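Local coordinates for glycosyl hydrolase family 2, TIM barrel domain protein (Faecalibacterium prausnitzii A2-165, PDB 6ED2), which probably hydrolyses beta-glucuronides, releasing glucuronic acid, as a beta-glucuronidase of glycosyl hydrolase family 2 from a gut bacterium, at residues Ser27-Arg32 / Leu211-Arg216; Asp109-Phe114 / Pro139-Val144; Thr477-Thr482 / His516-Gly521. One frame throughout, in Å; residues are numbered along the deposited sequence.

Interaction 1 of 3, residues Ser27-Arg32 / Leu211-Arg216; sequences SLLYPR and LDYSTR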
ATOM      1  N   SER A  27     -46.982  -8.667  11.372  1.00 32.29           N
ATOM      2  CA  SER A  27     -46.318  -8.088  12.533  1.00 33.18           C
ATOM      3  C   SER A  27     -44.839  -7.921  12.219  1.00 32.48           C
ATOM      4  O   SER A  27     -44.195  -8.870  11.773  1.00 33.55           O
ATOM      5  CB  SER A  27     -46.491  -8.972  13.770  1.00 26.09           C
ATOM      6  OG  SER A  27     -45.815  -8.379  14.871  1.00 28.44           O
ATOM      7  N   LEU A  28     -44.298  -6.737  12.476  1.00 30.43           N
ATOM      8  CA  LEU A  28     -42.883  -6.475  12.238  1.00 34.00           C
ATOM      9  C   LEU A  28     -42.105  -6.341  13.546  1.00 28.82           C
ATOM     10  O   LEU A  28     -40.974  -5.835  13.551  1.00 27.79           O
ATOM     11  CB  LEU A  28     -42.725  -5.227  11.355  1.00 32.82           C
ATOM     12  CG  LEU A  28     -43.072  -5.490   9.886  1.00 35.60           C
ATOM     13  CD1 LEU A  28     -44.560  -5.476   9.665  1.00 41.04           C
ATOM     14  CD2 LEU A  28     -42.416  -4.476   8.981  1.00 34.39           C
ATOM     15  N   LEU A  29     -42.699  -6.760  14.658  1.00 26.16           N
ATOM     16  CA  LEU A  29     -41.990  -6.815  15.928  1.00 29.83           C
ATOM     17  C   LEU A  29     -40.773  -7.742  15.849  1.00 28.89           C
ATOM     18  O   LEU A  29     -40.825  -8.824  15.258  1.00 29.35           O
ATOM     19  CB  LEU A  29     -42.944  -7.294  17.022  1.00 30.30           C
ATOM     20  CG  LEU A  29     -44.098  -6.339  17.335  1.00 27.40           C
ATOM     21  CD1 LEU A  29     -45.044  -6.938  18.382  1.00 25.13           C
ATOM     22  CD2 LEU A  29     -43.537  -4.993  17.799  1.00 28.31           C
ATOM     23  N   TYR A  30     -39.677  -7.314  16.446  1.00 27.67           N
ATOM     24  CA  TYR A  30     -38.501  -8.161  16.498  1.00 31.33           C
ATOM     25  C   TYR A  30     -38.828  -9.444  17.264  1.00 30.43           C
ATOM     26  O   TYR A  30     -39.433  -9.374  18.348  1.00 28.26           O
ATOM     27  CB  TYR A  30     -37.336  -7.432  17.168  1.00 30.27           C
ATOM     28  CG  TYR A  30     -36.031  -8.152  16.943  1.00 35.28           C
ATOM     29  CD1 TYR A  30     -35.402  -8.100  15.711  1.00 34.27           C
ATOM     30  CD2 TYR A  30     -35.461  -8.927  17.938  1.00 35.61           C
ATOM     31  CE1 TYR A  30     -34.220  -8.761  15.488  1.00 31.13           C
ATOM     32  CE2 TYR A  30     -34.277  -9.594  17.721  1.00 32.55           C
ATOM     33  CZ  TYR A  30     -33.667  -9.506  16.499  1.00 32.67           C
ATOM     34  OH  TYR A  30     -32.495 -10.170  16.264  1.00 36.29           O
ATOM     35  N   PRO A  31     -38.440 -10.616  16.755  1.00 29.56           N
ATOM     36  CA  PRO A  31     -38.801 -11.871  17.429  1.00 30.53           C
ATOM     37  C   PRO A  31     -38.190 -11.946  18.820  1.00 30.65           C
ATOM     38  O   PRO A  31     -37.043 -11.553  19.039  1.00 31.61           O
ATOM     39  CB  PRO A  31     -38.232 -12.952  16.504  1.00 29.54           C
ATOM     40  CG  PRO A  31     -38.027 -12.279  15.194  1.00 30.86           C
ATOM     41  CD  PRO A  31     -37.675 -10.856  15.520  1.00 29.54           C
ATOM     42  N   ARG A  32     -38.987 -12.424  19.774  1.00 31.01           N
ATOM     43  CA  ARG A  32     -38.588 -12.448  21.175  1.00 30.68           C
ATOM     44  C   ARG A  32     -38.992 -13.777  21.799  1.00 35.87           C
ATOM     45  O   ARG A  32     -40.053 -14.329  21.483  1.00 27.24           O
ATOM     46  CB  ARG A  32     -39.221 -11.293  21.976  1.00 33.42           C
ATOM     47  CG  ARG A  32     -38.799  -9.880  21.552  1.00 36.89           C
ATOM     48  CD  ARG A  32     -37.401  -9.498  22.050  1.00 38.56           C
ATOM     49  NE  ARG A  32     -37.080  -8.108  21.721  1.00 45.38           N
ATOM     50  CZ  ARG A  32     -35.846  -7.651  21.521  1.00 49.36           C
ATOM     51  NH1 ARG A  32     -34.800  -8.468  21.620  1.00 45.39           N
ATOM     52  NH2 ARG A  32     -35.653  -6.370  21.221  1.00 51.87           N
ATOM     53  N   LEU A 211     -49.583  -8.020  17.875  1.00 29.72           N
ATOM     54  CA  LEU A 211     -49.006  -7.815  16.550  1.00 27.58           C
ATOM     55  C   LEU A 211     -48.216  -6.524  16.422  1.00 27.93           C
ATOM     56  O   LEU A 211     -47.343  -6.425  15.555  1.00 29.03           O
ATOM     57  CB  LEU A 211     -50.099  -7.807  15.478  1.00 30.44           C
ATOM     58  CG  LEU A 211     -51.097  -8.968  15.483  1.00 30.46           C
ATOM     59  CD1 LEU A 211     -52.235  -8.651  14.543  1.00 29.74           C
ATOM     60  CD2 LEU A 211     -50.442 -10.271  15.082  1.00 30.29           C
ATOM     61  N   ASP A 212     -48.501  -5.528  17.252  1.00 26.27           N
ATOM     62  CA  ASP A 212     -47.865  -4.231  17.087  1.00 28.09           C
ATOM     63  C   ASP A 212     -48.141  -3.399  18.331  1.00 30.20           C
ATOM     64  O   ASP A 212     -49.038  -3.700  19.119  1.00 29.99           O
ATOM     65  CB  ASP A 212     -48.379  -3.514  15.827  1.00 26.78           C
ATOM     66  CG  ASP A 212     -47.471  -2.367  15.380  1.00 36.30           C
ATOM     67  OD1 ASP A 212     -46.317  -2.274  15.852  1.00 38.03           O
ATOM     68  OD2 ASP A 212     -47.922  -1.541  14.559  1.00 38.82           O
ATOM     69  N   TYR A 213     -47.334  -2.363  18.509  1.00 26.43           N
ATOM     70  CA  TYR A 213     -47.587  -1.364  19.524  1.00 28.52           C
ATOM     71  C   TYR A 213     -46.921  -0.088  19.053  1.00 31.05           C
ATOM     72  O   TYR A 213     -46.040  -0.108  18.191  1.00 33.60           O
ATOM     73  CB  TYR A 213     -47.084  -1.784  20.910  1.00 24.42           C
ATOM     74  CG  TYR A 213     -45.589  -1.658  21.109  1.00 27.95           C
ATOM     75  CD1 TYR A 213     -45.043  -0.521  21.678  1.00 24.13           C
ATOM     76  CD2 TYR A 213     -44.716  -2.693  20.731  1.00 27.94           C
ATOM     77  CE1 TYR A 213     -43.671  -0.393  21.861  1.00 31.28           C
ATOM     78  CE2 TYR A 213     -43.333  -2.581  20.920  1.00 25.23           C
ATOM     79  CZ  TYR A 213     -42.821  -1.422  21.487  1.00 30.81           C
ATOM     80  OH  TYR A 213     -41.463  -1.266  21.696  1.00 31.41           O
ATOM     81  N   SER A 214     -47.368   1.026  19.614  1.00 27.38           N
ATOM     82  CA  SER A 214     -46.829   2.331  19.266  1.00 33.04           C
ATOM     83  C   SER A 214     -46.679   3.119  20.551  1.00 30.71           C
ATOM     84  O   SER A 214     -47.390   2.860  21.528  1.00 29.92           O
ATOM     85  CB  SER A 214     -47.738   3.092  18.263  1.00 32.88           C
ATOM     86  OG  SER A 214     -48.904   3.605  18.913  1.00 36.67           O
ATOM     87  N   THR A 215     -45.748   4.078  20.538  1.00 29.23           N
ATOM     88  CA  THR A 215     -45.489   4.975  21.658  1.00 32.78           C
ATOM     89  C   THR A 215     -45.298   6.398  21.135  1.00 35.96           C
ATOM     90  O   THR A 215     -44.808   6.603  20.018  1.00 30.55           O
ATOM     91  CB  THR A 215     -44.232   4.561  22.480  1.00 34.35           C
ATOM     92  OG1 THR A 215     -43.084   4.443  21.620  1.00 31.57           O
ATOM     93  CG2 THR A 215     -44.460   3.246  23.217  1.00 30.21           C
ATOM     94  N   ARG A 216     -45.730   7.367  21.957  1.00 32.73           N
ATOM     95  CA  ARG A 216     -45.493   8.804  21.827  1.00 35.12           C
ATOM     96  C   ARG A 216     -45.019   9.297  23.180  1.00 30.02           C
ATOM     97  O   ARG A 216     -45.473   8.807  24.216  1.00 30.55           O
ATOM     98  CB  ARG A 216     -46.767   9.633  21.465  1.00 35.03           C
ATOM     99  CG  ARG A 216     -47.389   9.353  20.119  1.00 50.49           C
ATOM    100  CD  ARG A 216     -48.923   9.562  20.122  1.00 54.28           C
ATOM    101  NE  ARG A 216     -49.563   8.747  19.066  1.00 63.14           N
ATOM    102  CZ  ARG A 216     -50.520   7.830  19.267  1.00 47.43           C
ATOM    103  NH1 ARG A 216     -50.985   7.600  20.489  1.00 55.13           N
ATOM    104  NH2 ARG A 216     -51.019   7.144  18.247  1.00 43.15           N
TER
HETATM  105  O   HOH W   1     -45.603  -4.725  13.869  1.00 33.04           O
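S27 and L211 meet through a polar bond: the hydroxyl OG of S27 donates to the backbone oxygen O of L211 at 2.6 Å. With chi1 at 179°, OG is turned opposite the serine's own backbone N, which carries it out to the strand, and it reaches the carbonyl 30° out of its plane. Serine suits the place because its hydroxyl is small enough to sit directly on a main-chain oxygen. The same oxygen takes a second bond from a water, which donates to O of L211 at 3.0 Å and accepts from the backbone N of L28 at 2.8 Å, so two donors grip one carbonyl.

This carbonyl belongs to a classic beta bulge, in which L211 and D212 both face S231 on strand 223-232. The bulge lies near the start of strand 210-219, at the edge of a three-stranded antiparallel sheet in the immunoglobulin-like beta-sandwich domain of family 2 enzymes. The loop 27-32 leads into strand 38-51.

L29 fills the space between. Its CD1 rests in van der Waals contact with the backbone carbonyl, 3.7 Å from O of L211. The apolar contact belongs to the other branch, CD2, which comes obliquely upon the Y213 ring, 3.9 Å from CD2 of that tyrosine. The tyrosine suits both neighbours: its ring carbons take the leucine methyl, and its OH hydrogen-bonds D293. Among the charged groups, the carboxylate of D212 turns to K428 in a salt bridge.

Interaction 2 of 3, residues Asp109-Phe114 / Pro139-Val144; sequences DIVLRF and PFDATV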
ATOM      1  N   ASP A 109     -49.104 -21.324  17.182  1.00 32.63           N
ATOM      2  CA  ASP A 109     -48.820 -20.923  15.810  1.00 31.82           C
ATOM      3  C   ASP A 109     -47.335 -21.105  15.516  1.00 29.71           C
ATOM      4  O   ASP A 109     -46.483 -20.766  16.342  1.00 27.66           O
ATOM      5  CB  ASP A 109     -49.225 -19.469  15.577  1.00 31.72           C
ATOM      6  CG  ASP A 109     -50.441 -19.338  14.658  1.00 36.46           C
ATOM      7  OD1 ASP A 109     -50.910 -20.352  14.070  1.00 33.84           O
ATOM      8  OD2 ASP A 109     -50.944 -18.209  14.557  1.00 36.90           O
ATOM      9  N   ILE A 110     -47.035 -21.644  14.339  1.00 27.13           N
ATOM     10  CA  ILE A 110     -45.664 -21.896  13.905  1.00 31.65           C
ATOM     11  C   ILE A 110     -45.363 -20.944  12.763  1.00 29.72           C
ATOM     12  O   ILE A 110     -45.979 -21.039  11.690  1.00 30.14           O
ATOM     13  CB  ILE A 110     -45.442 -23.352  13.452  1.00 29.94           C
ATOM     14  CG1 ILE A 110     -46.148 -24.349  14.384  1.00 29.35           C
ATOM     15  CG2 ILE A 110     -43.939 -23.639  13.400  1.00 24.18           C
ATOM     16  CD1 ILE A 110     -45.678 -24.274  15.814  1.00 26.56           C
ATOM     17  N   VAL A 111     -44.398 -20.047  12.985  1.00 29.00           N
ATOM     18  CA  VAL A 111     -44.124 -18.936  12.082  1.00 29.88           C
ATOM     19  C   VAL A 111     -42.622 -18.827  11.847  1.00 29.08           C
ATOM     20  O   VAL A 111     -41.844 -18.798  12.808  1.00 28.98           O
ATOM     21  CB  VAL A 111     -44.666 -17.603  12.652  1.00 30.85           C
ATOM     22  CG1 VAL A 111     -44.525 -16.488  11.623  1.00 30.66           C
ATOM     23  CG2 VAL A 111     -46.128 -17.743  13.135  1.00 24.30           C
ATOM     24  N   LEU A 112     -42.228 -18.707  10.575  1.00 28.72           N
ATOM     25  CA  LEU A 112     -40.857 -18.378  10.184  1.00 29.25           C
ATOM     26  C   LEU A 112     -40.707 -16.875   9.967  1.00 30.30           C
ATOM     27  O   LEU A 112     -41.536 -16.263   9.294  1.00 31.74           O
ATOM     28  CB  LEU A 112     -40.486 -19.109   8.897  1.00 28.45           C
ATOM     29  CG  LEU A 112     -40.484 -20.626   9.010  1.00 31.53           C
ATOM     30  CD1 LEU A 112     -40.456 -21.239   7.627  1.00 27.63           C
ATOM     31  CD2 LEU A 112     -39.289 -21.078   9.858  1.00 27.36           C
ATOM     32  N   ARG A 113     -39.657 -16.281  10.533  1.00 27.48           N
ATOM     33  CA  ARG A 113     -39.301 -14.890  10.273  1.00 23.53           C
ATOM     34  C   ARG A 113     -38.004 -14.818   9.474  1.00 28.33           C
ATOM     35  O   ARG A 113     -36.997 -15.439   9.847  1.00 28.56           O
ATOM     36  CB  ARG A 113     -39.140 -14.091  11.569  1.00 25.43           C
ATOM     37  CG  ARG A 113     -38.294 -12.800  11.392  1.00 28.75           C
ATOM     38  CD  ARG A 113     -39.046 -11.665  10.629  1.00 27.82           C
ATOM     39  NE  ARG A 113     -40.226 -11.189  11.358  1.00 25.71           N
ATOM     40  CZ  ARG A 113     -40.231 -10.192  12.246  1.00 30.99           C
ATOM     41  NH1 ARG A 113     -39.111  -9.532  12.545  1.00 28.72           N
ATOM     42  NH2 ARG A 113     -41.370  -9.854  12.854  1.00 30.10           N
ATOM     43  N   PHE A 114     -38.033 -14.069   8.378  1.00 23.62           N
ATOM     44  CA  PHE A 114     -36.839 -13.674   7.644  1.00 23.37           C
ATOM     45  C   PHE A 114     -36.568 -12.197   7.901  1.00 28.08           C
ATOM     46  O   PHE A 114     -37.397 -11.341   7.557  1.00 29.96           O
ATOM     47  CB  PHE A 114     -37.004 -13.935   6.153  1.00 25.22           C
ATOM     48  CG  PHE A 114     -37.209 -15.380   5.823  1.00 28.21           C
ATOM     49  CD1 PHE A 114     -36.137 -16.170   5.429  1.00 26.18           C
ATOM     50  CD2 PHE A 114     -38.465 -15.956   5.920  1.00 28.81           C
ATOM     51  CE1 PHE A 114     -36.317 -17.516   5.140  1.00 29.35           C
ATOM     52  CE2 PHE A 114     -38.657 -17.308   5.626  1.00 29.64           C
ATOM     53  CZ  PHE A 114     -37.583 -18.086   5.241  1.00 29.05           C
ATOM     54  N   PRO A 139     -38.329  -7.068   6.907  1.00 24.88           N
ATOM     55  CA  PRO A 139     -38.664  -8.439   7.305  1.00 27.36           C
ATOM     56  C   PRO A 139     -40.049  -8.872   6.862  1.00 31.22           C
ATOM     57  O   PRO A 139     -40.948  -8.060   6.626  1.00 29.81           O
ATOM     58  CB  PRO A 139     -38.598  -8.389   8.837  1.00 28.70           C
ATOM     59  CG  PRO A 139     -38.893  -6.972   9.173  1.00 28.45           C
ATOM     60  CD  PRO A 139     -38.326  -6.141   8.051  1.00 25.50           C
ATOM     61  N   PHE A 140     -40.223 -10.195   6.818  1.00 24.73           N
ATOM     62  CA  PHE A 140     -41.518 -10.790   6.556  1.00 26.43           C
ATOM     63  C   PHE A 140     -41.606 -12.156   7.230  1.00 33.87           C
ATOM     64  O   PHE A 140     -40.592 -12.808   7.500  1.00 29.72           O
ATOM     65  CB  PHE A 140     -41.775 -10.902   5.059  1.00 28.36           C
ATOM     66  CG  PHE A 140     -40.836 -11.819   4.349  1.00 30.32           C
ATOM     67  CD1 PHE A 140     -41.221 -13.113   4.036  1.00 30.96           C
ATOM     68  CD2 PHE A 140     -39.566 -11.383   3.975  1.00 28.96           C
ATOM     69  CE1 PHE A 140     -40.354 -13.968   3.350  1.00 27.84           C
ATOM     70  CE2 PHE A 140     -38.701 -12.218   3.300  1.00 28.64           C
ATOM     71  CZ  PHE A 140     -39.094 -13.517   2.984  1.00 30.36           C
ATOM     72  N   ASP A 141     -42.844 -12.584   7.482  1.00 29.49           N
ATOM     73  CA  ASP A 141     -43.146 -13.831   8.170  1.00 28.39           C
ATOM     74  C   ASP A 141     -43.860 -14.816   7.248  1.00 31.85           C
ATOM     75  O   ASP A 141     -44.533 -14.429   6.284  1.00 34.79           O
ATOM     76  CB  ASP A 141     -44.021 -13.572   9.401  1.00 31.79           C
ATOM     77  CG  ASP A 141     -43.277 -12.844  10.521  1.00 39.03           C
ATOM     78  OD1 ASP A 141     -42.054 -13.075  10.696  1.00 38.26           O
ATOM     79  OD2 ASP A 141     -43.920 -12.035  11.236  1.00 38.96           O
ATOM     80  N   ALA A 142     -43.714 -16.104   7.557  1.00 29.01           N
ATOM     81  CA  ALA A 142     -44.447 -17.172   6.886  1.00 31.43           C
ATOM     82  C   ALA A 142     -45.064 -18.069   7.946  1.00 35.35           C
ATOM     83  O   ALA A 142     -44.338 -18.675   8.746  1.00 35.88           O
ATOM     84  CB  ALA A 142     -43.540 -17.987   5.966  1.00 31.29           C
ATOM     85  N   THR A 143     -46.395 -18.149   7.958  1.00 29.17           N
ATOM     86  CA  THR A 143     -47.099 -18.989   8.917  1.00 29.22           C
ATOM     87  C   THR A 143     -47.154 -20.412   8.386  1.00 35.65           C
ATOM     88  O   THR A 143     -47.589 -20.637   7.253  1.00 31.88           O
ATOM     89  CB  THR A 143     -48.506 -18.455   9.176  1.00 32.65           C
ATOM     90  OG1 THR A 143     -48.426 -17.312  10.038  1.00 33.36           O
ATOM     91  CG2 THR A 143     -49.377 -19.515   9.855  1.00 26.36           C
ATOM     92  N   VAL A 144     -46.672 -21.376   9.179  1.00 31.25           N
ATOM     93  CA  VAL A 144     -46.566 -22.733   8.640  1.00 31.20           C
ATOM     94  C   VAL A 144     -47.231 -23.726   9.589  1.00 31.92           C
ATOM     95  O   VAL A 144     -46.957 -24.932   9.543  1.00 34.74           O
ATOM     96  CB  VAL A 144     -45.096 -23.103   8.367  1.00 30.25           C
ATOM     97  CG1 VAL A 144     -44.489 -22.136   7.362  1.00 29.74           C
ATOM     98  CG2 VAL A 144     -44.303 -23.106   9.647  1.00 24.29           C
TER
HETATM   99  O   HOH W   2     -50.200 -16.657  12.092  1.00 37.62           O
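R113 and D141 form a salt bridge across two antiparallel strands, NE of R113 lying 2.7 Å from OD1 of D141. OD1 lies close to the guanidinium plane, but NE approaches its syn side 31° out of the carboxylate plane. Bends at chi2 and chi3 (73° and 64°) bring NE round to D141, with the chain alongside P139, whose CB lies 3.8 Å from CD of R113. Beyond the ion pair, R113 NH2 bonds the backbone oxygen of L29.

V111 and T143 share this face of the sheet. L112, F114, F140 and A142 occupy the other, where CB of F114 sits over the face of the F140 ring, 4.1 Å from its centroid, and the two rings run nearly parallel but slid apart. A142, small and apolar, fits beside L112.

The backbone sets this register: L112 and A142 form a hydrogen-bonded pair, with N of L112 to O of A142 at 2.8 Å and the reverse bond equally short. F114 and F140 form another, and N of V144 bonds O of I110.

In the sugar-binding domain's beta-sandwich, strand 200-205 flanks 109-114 on its other edge, and strands 120-125 and 128-134 pack against the apolar face.

Interaction 3 of 3, residues Thr477-Thr482 / His516-Gly521; sequences TSLPDT and HHEMDG
P480 lies against E518 and G521 in the TIM barrel domain, where the loop that follows barrel strand 470-474 folds onto helix 508-525, on the outside of the barrel. E518 carries much of the contact, and its side chain can be followed outward. CB leaves the helix and CG stands anti to the backbone N (chi1 -166°), which, with the chain extended beyond it, directs the glutamate toward the loop. CG meets CD of P480 at 3.7 Å, an apolar touch between two methylene groups. The carboxylate carbon CD then passes CD2 of L479 at 4.0 Å, the two side chains crossing at about a right angle. At the tip, OE2 lies 3.9 Å from CD of P480, while its polar partners lie elsewhere: it makes a salt bridge to R496 and accepts a hydrogen bond from NE1 of W522, and OE1 is hydrogen-bonded to Y498. Glutamate thus suits the place twice over, with a CG methylene to meet the proline ring, which the side chain crosses obliquely, and a carboxylate to pair with the charge of R496. Replacing E518 by an alanine is likely to leave R496 without this charged mate and Y498 and W522 without the bonds E518 gives them, and to open a gap beside the proline ring.

The loop has its own brace, since N of L479 donates to OG1 of T482 at 3.1 Å. Proline fits as a compact, apolar ring wedged toward the helix, and glycine, with no CB, suits the place where that ring comes up against the backbone. CB of P480 rests only 3.5 Å from the carbonyl carbon C of G521.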
ATOM      1  N   THR A 477     -27.676  17.973  -9.373  1.00 33.60           N
ATOM      2  CA  THR A 477     -28.355  18.625 -10.486  1.00 36.60           C
ATOM      3  C   THR A 477     -29.720  19.198 -10.113  1.00 36.98           C
ATOM      4  O   THR A 477     -30.387  19.755 -10.987  1.00 38.29           O
ATOM      5  CB  THR A 477     -28.538  17.634 -11.636  1.00 37.11           C
ATOM      6  OG1 THR A 477     -29.264  16.495 -11.160  1.00 42.78           O
ATOM      7  CG2 THR A 477     -27.193  17.182 -12.177  1.00 35.12           C
ATOM      8  N   SER A 478     -30.173  19.049  -8.867  1.00 36.66           N
ATOM      9  CA  SER A 478     -31.414  19.665  -8.407  1.00 37.75           C
ATOM     10  C   SER A 478     -31.042  20.873  -7.563  1.00 32.88           C
ATOM     11  O   SER A 478     -30.514  20.719  -6.463  1.00 36.69           O
ATOM     12  CB  SER A 478     -32.267  18.683  -7.607  1.00 34.37           C
ATOM     13  OG  SER A 478     -32.809  17.682  -8.457  1.00 33.71           O
ATOM     14  N   LEU A 479     -31.313  22.064  -8.074  1.00 34.57           N
ATOM     15  CA  LEU A 479     -30.875  23.321  -7.480  1.00 34.09           C
ATOM     16  C   LEU A 479     -32.006  23.953  -6.681  1.00 32.91           C
ATOM     17  O   LEU A 479     -33.165  23.549  -6.793  1.00 31.98           O
ATOM     18  CB  LEU A 479     -30.381  24.266  -8.581  1.00 30.10           C
ATOM     19  CG  LEU A 479     -29.267  23.674  -9.452  1.00 37.68           C
ATOM     20  CD1 LEU A 479     -28.741  24.711 -10.431  1.00 34.86           C
ATOM     21  CD2 LEU A 479     -28.124  23.103  -8.599  1.00 33.80           C
ATOM     22  N   PRO A 480     -31.703  24.944  -5.838  1.00 30.60           N
ATOM     23  CA  PRO A 480     -32.765  25.570  -5.031  1.00 33.58           C
ATOM     24  C   PRO A 480     -33.960  26.040  -5.848  1.00 37.51           C
ATOM     25  O   PRO A 480     -35.108  25.948  -5.388  1.00 33.56           O
ATOM     26  CB  PRO A 480     -32.044  26.756  -4.380  1.00 35.07           C
ATOM     27  CG  PRO A 480     -30.619  26.358  -4.333  1.00 31.65           C
ATOM     28  CD  PRO A 480     -30.367  25.474  -5.503  1.00 30.93           C
ATOM     29  N   ASP A 481     -33.716  26.508  -7.068  1.00 35.60           N
ATOM     30  CA  ASP A 481     -34.717  27.139  -7.907  1.00 40.68           C
ATOM     31  C   ASP A 481     -35.324  26.189  -8.929  1.00 41.88           C
ATOM     32  O   ASP A 481     -36.315  26.551  -9.567  1.00 45.48           O
ATOM     33  CB  ASP A 481     -34.099  28.353  -8.628  1.00 42.11           C
ATOM     34  CG  ASP A 481     -32.681  28.065  -9.189  1.00 56.54           C
ATOM     35  OD1 ASP A 481     -32.468  28.311 -10.403  1.00 68.56           O
ATOM     36  OD2 ASP A 481     -31.770  27.616  -8.430  1.00 50.30           O
ATOM     37  N   THR A 482     -34.761  24.988  -9.103  1.00 37.82           N
ATOM     38  CA  THR A 482     -35.312  24.028 -10.049  1.00 33.74           C
ATOM     39  C   THR A 482     -35.888  22.771  -9.401  1.00 38.27           C
ATOM     40  O   THR A 482     -36.642  22.048 -10.062  1.00 36.52           O
ATOM     41  CB  THR A 482     -34.249  23.610 -11.083  1.00 35.59           C
ATOM     42  OG1 THR A 482     -33.208  22.862 -10.442  1.00 31.90           O
ATOM     43  CG2 THR A 482     -33.628  24.832 -11.769  1.00 33.61           C
ATOM     44  N   HIS A 516     -20.744  28.391  -2.270  1.00 29.82           N
ATOM     45  CA  HIS A 516     -21.395  29.542  -1.648  1.00 33.99           C
ATOM     46  C   HIS A 516     -22.520  30.084  -2.516  1.00 35.00           C
ATOM     47  O   HIS A 516     -23.564  30.500  -2.002  1.00 33.70           O
ATOM     48  CB  HIS A 516     -20.380  30.645  -1.395  1.00 30.57           C
ATOM     49  CG  HIS A 516     -19.654  30.502  -0.101  1.00 36.03           C
ATOM     50  ND1 HIS A 516     -20.292  30.572   1.120  1.00 35.83           N
ATOM     51  CD2 HIS A 516     -18.344  30.300   0.167  1.00 31.84           C
ATOM     52  CE1 HIS A 516     -19.401  30.424   2.086  1.00 33.69           C
ATOM     53  NE2 HIS A 516     -18.212  30.262   1.535  1.00 40.28           N
ATOM     54  N   HIS A 517     -22.324  30.091  -3.833  1.00 33.15           N
ATOM     55  CA  HIS A 517     -23.370  30.566  -4.727  1.00 35.83           C
ATOM     56  C   HIS A 517     -24.642  29.741  -4.561  1.00 36.26           C
ATOM     57  O   HIS A 517     -25.728  30.295  -4.368  1.00 38.61           O
ATOM     58  CB  HIS A 517     -22.883  30.540  -6.178  1.00 30.30           C
ATOM     59  CG  HIS A 517     -23.917  30.993  -7.163  1.00 47.49           C
ATOM     60  ND1 HIS A 517     -24.253  32.322  -7.337  1.00 46.66           N
ATOM     61  CD2 HIS A 517     -24.717  30.291  -8.000  1.00 46.41           C
ATOM     62  CE1 HIS A 517     -25.195  32.418  -8.258  1.00 45.80           C
ATOM     63  NE2 HIS A 517     -25.495  31.200  -8.674  1.00 44.78           N
ATOM     64  N   GLU A 518     -24.528  28.409  -4.599  1.00 34.08           N
ATOM     65  CA  GLU A 518     -25.724  27.579  -4.438  1.00 37.23           C
ATOM     66  C   GLU A 518     -26.319  27.718  -3.040  1.00 31.10           C
ATOM     67  O   GLU A 518     -27.544  27.741  -2.883  1.00 27.90           O
ATOM     68  CB  GLU A 518     -25.427  26.103  -4.737  1.00 34.93           C
ATOM     69  CG  GLU A 518     -26.716  25.273  -4.909  1.00 37.89           C
ATOM     70  CD  GLU A 518     -26.503  23.754  -4.960  1.00 36.46           C
ATOM     71  OE1 GLU A 518     -25.396  23.311  -5.335  1.00 34.12           O
ATOM     72  OE2 GLU A 518     -27.461  23.002  -4.642  1.00 32.76           O
ATOM     73  N   MET A 519     -25.476  27.807  -2.011  1.00 30.33           N
ATOM     74  CA  MET A 519     -26.008  27.930  -0.661  1.00 32.17           C
ATOM     75  C   MET A 519     -26.812  29.215  -0.494  1.00 35.11           C
ATOM     76  O   MET A 519     -27.807  29.229   0.244  1.00 34.08           O
ATOM     77  CB  MET A 519     -24.879  27.867   0.371  1.00 27.77           C
ATOM     78  CG  MET A 519     -24.189  26.505   0.440  1.00 35.77           C
ATOM     79  SD  MET A 519     -25.369  25.131   0.504  1.00 35.37           S
ATOM     80  CE  MET A 519     -25.936  25.291   2.179  1.00 29.42           C
ATOM     81  N   ASP A 520     -26.403  30.304  -1.161  1.00 36.24           N
ATOM     82  CA  ASP A 520     -27.212  31.522  -1.118  1.00 37.08           C
ATOM     83  C   ASP A 520     -28.600  31.273  -1.694  1.00 32.69           C
ATOM     84  O   ASP A 520     -29.577  31.843  -1.204  1.00 36.40           O
ATOM     85  CB  ASP A 520     -26.525  32.668  -1.868  1.00 38.73           C
ATOM     86  CG  ASP A 520     -25.173  33.067  -1.250  1.00 52.43           C
ATOM     87  OD1 ASP A 520     -24.968  32.886  -0.020  1.00 52.53           O
ATOM     88  OD2 ASP A 520     -24.307  33.573  -2.006  1.00 54.48           O
ATOM     89  N   GLY A 521     -28.701  30.420  -2.720  1.00 32.63           N
ATOM     90  CA  GLY A 521     -30.006  30.005  -3.214  1.00 30.63           C
ATOM     91  C   GLY A 521     -30.809  29.228  -2.183  1.00 36.84           C
ATOM     92  O   GLY A 521     -31.989  29.515  -1.960  1.00 35.17           O
TER

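How the interactions relate
Interactions 1 and 2 adjoin, their centres about 15 Å apart, and interaction 2 is nested within the chain loop that interaction 1 closes. R113 links them: its NH2 lies 2.7 Å from O of L29, a probable hydrogen bond, so the loop 27-32 touches both strand 109-114 and strand 210-219. Interaction 3 stands across the chain's centre, about 30 Å from both by nearest atoms. The chemistry follows the place: interaction 2 is buried sheet with a backbone ladder and a salt bridge, interaction 1 a partly buried seam between loop and strand using a hydroxyl and a water, and interaction 3 buried loop-on-helix packing with no hydrogen bond across it.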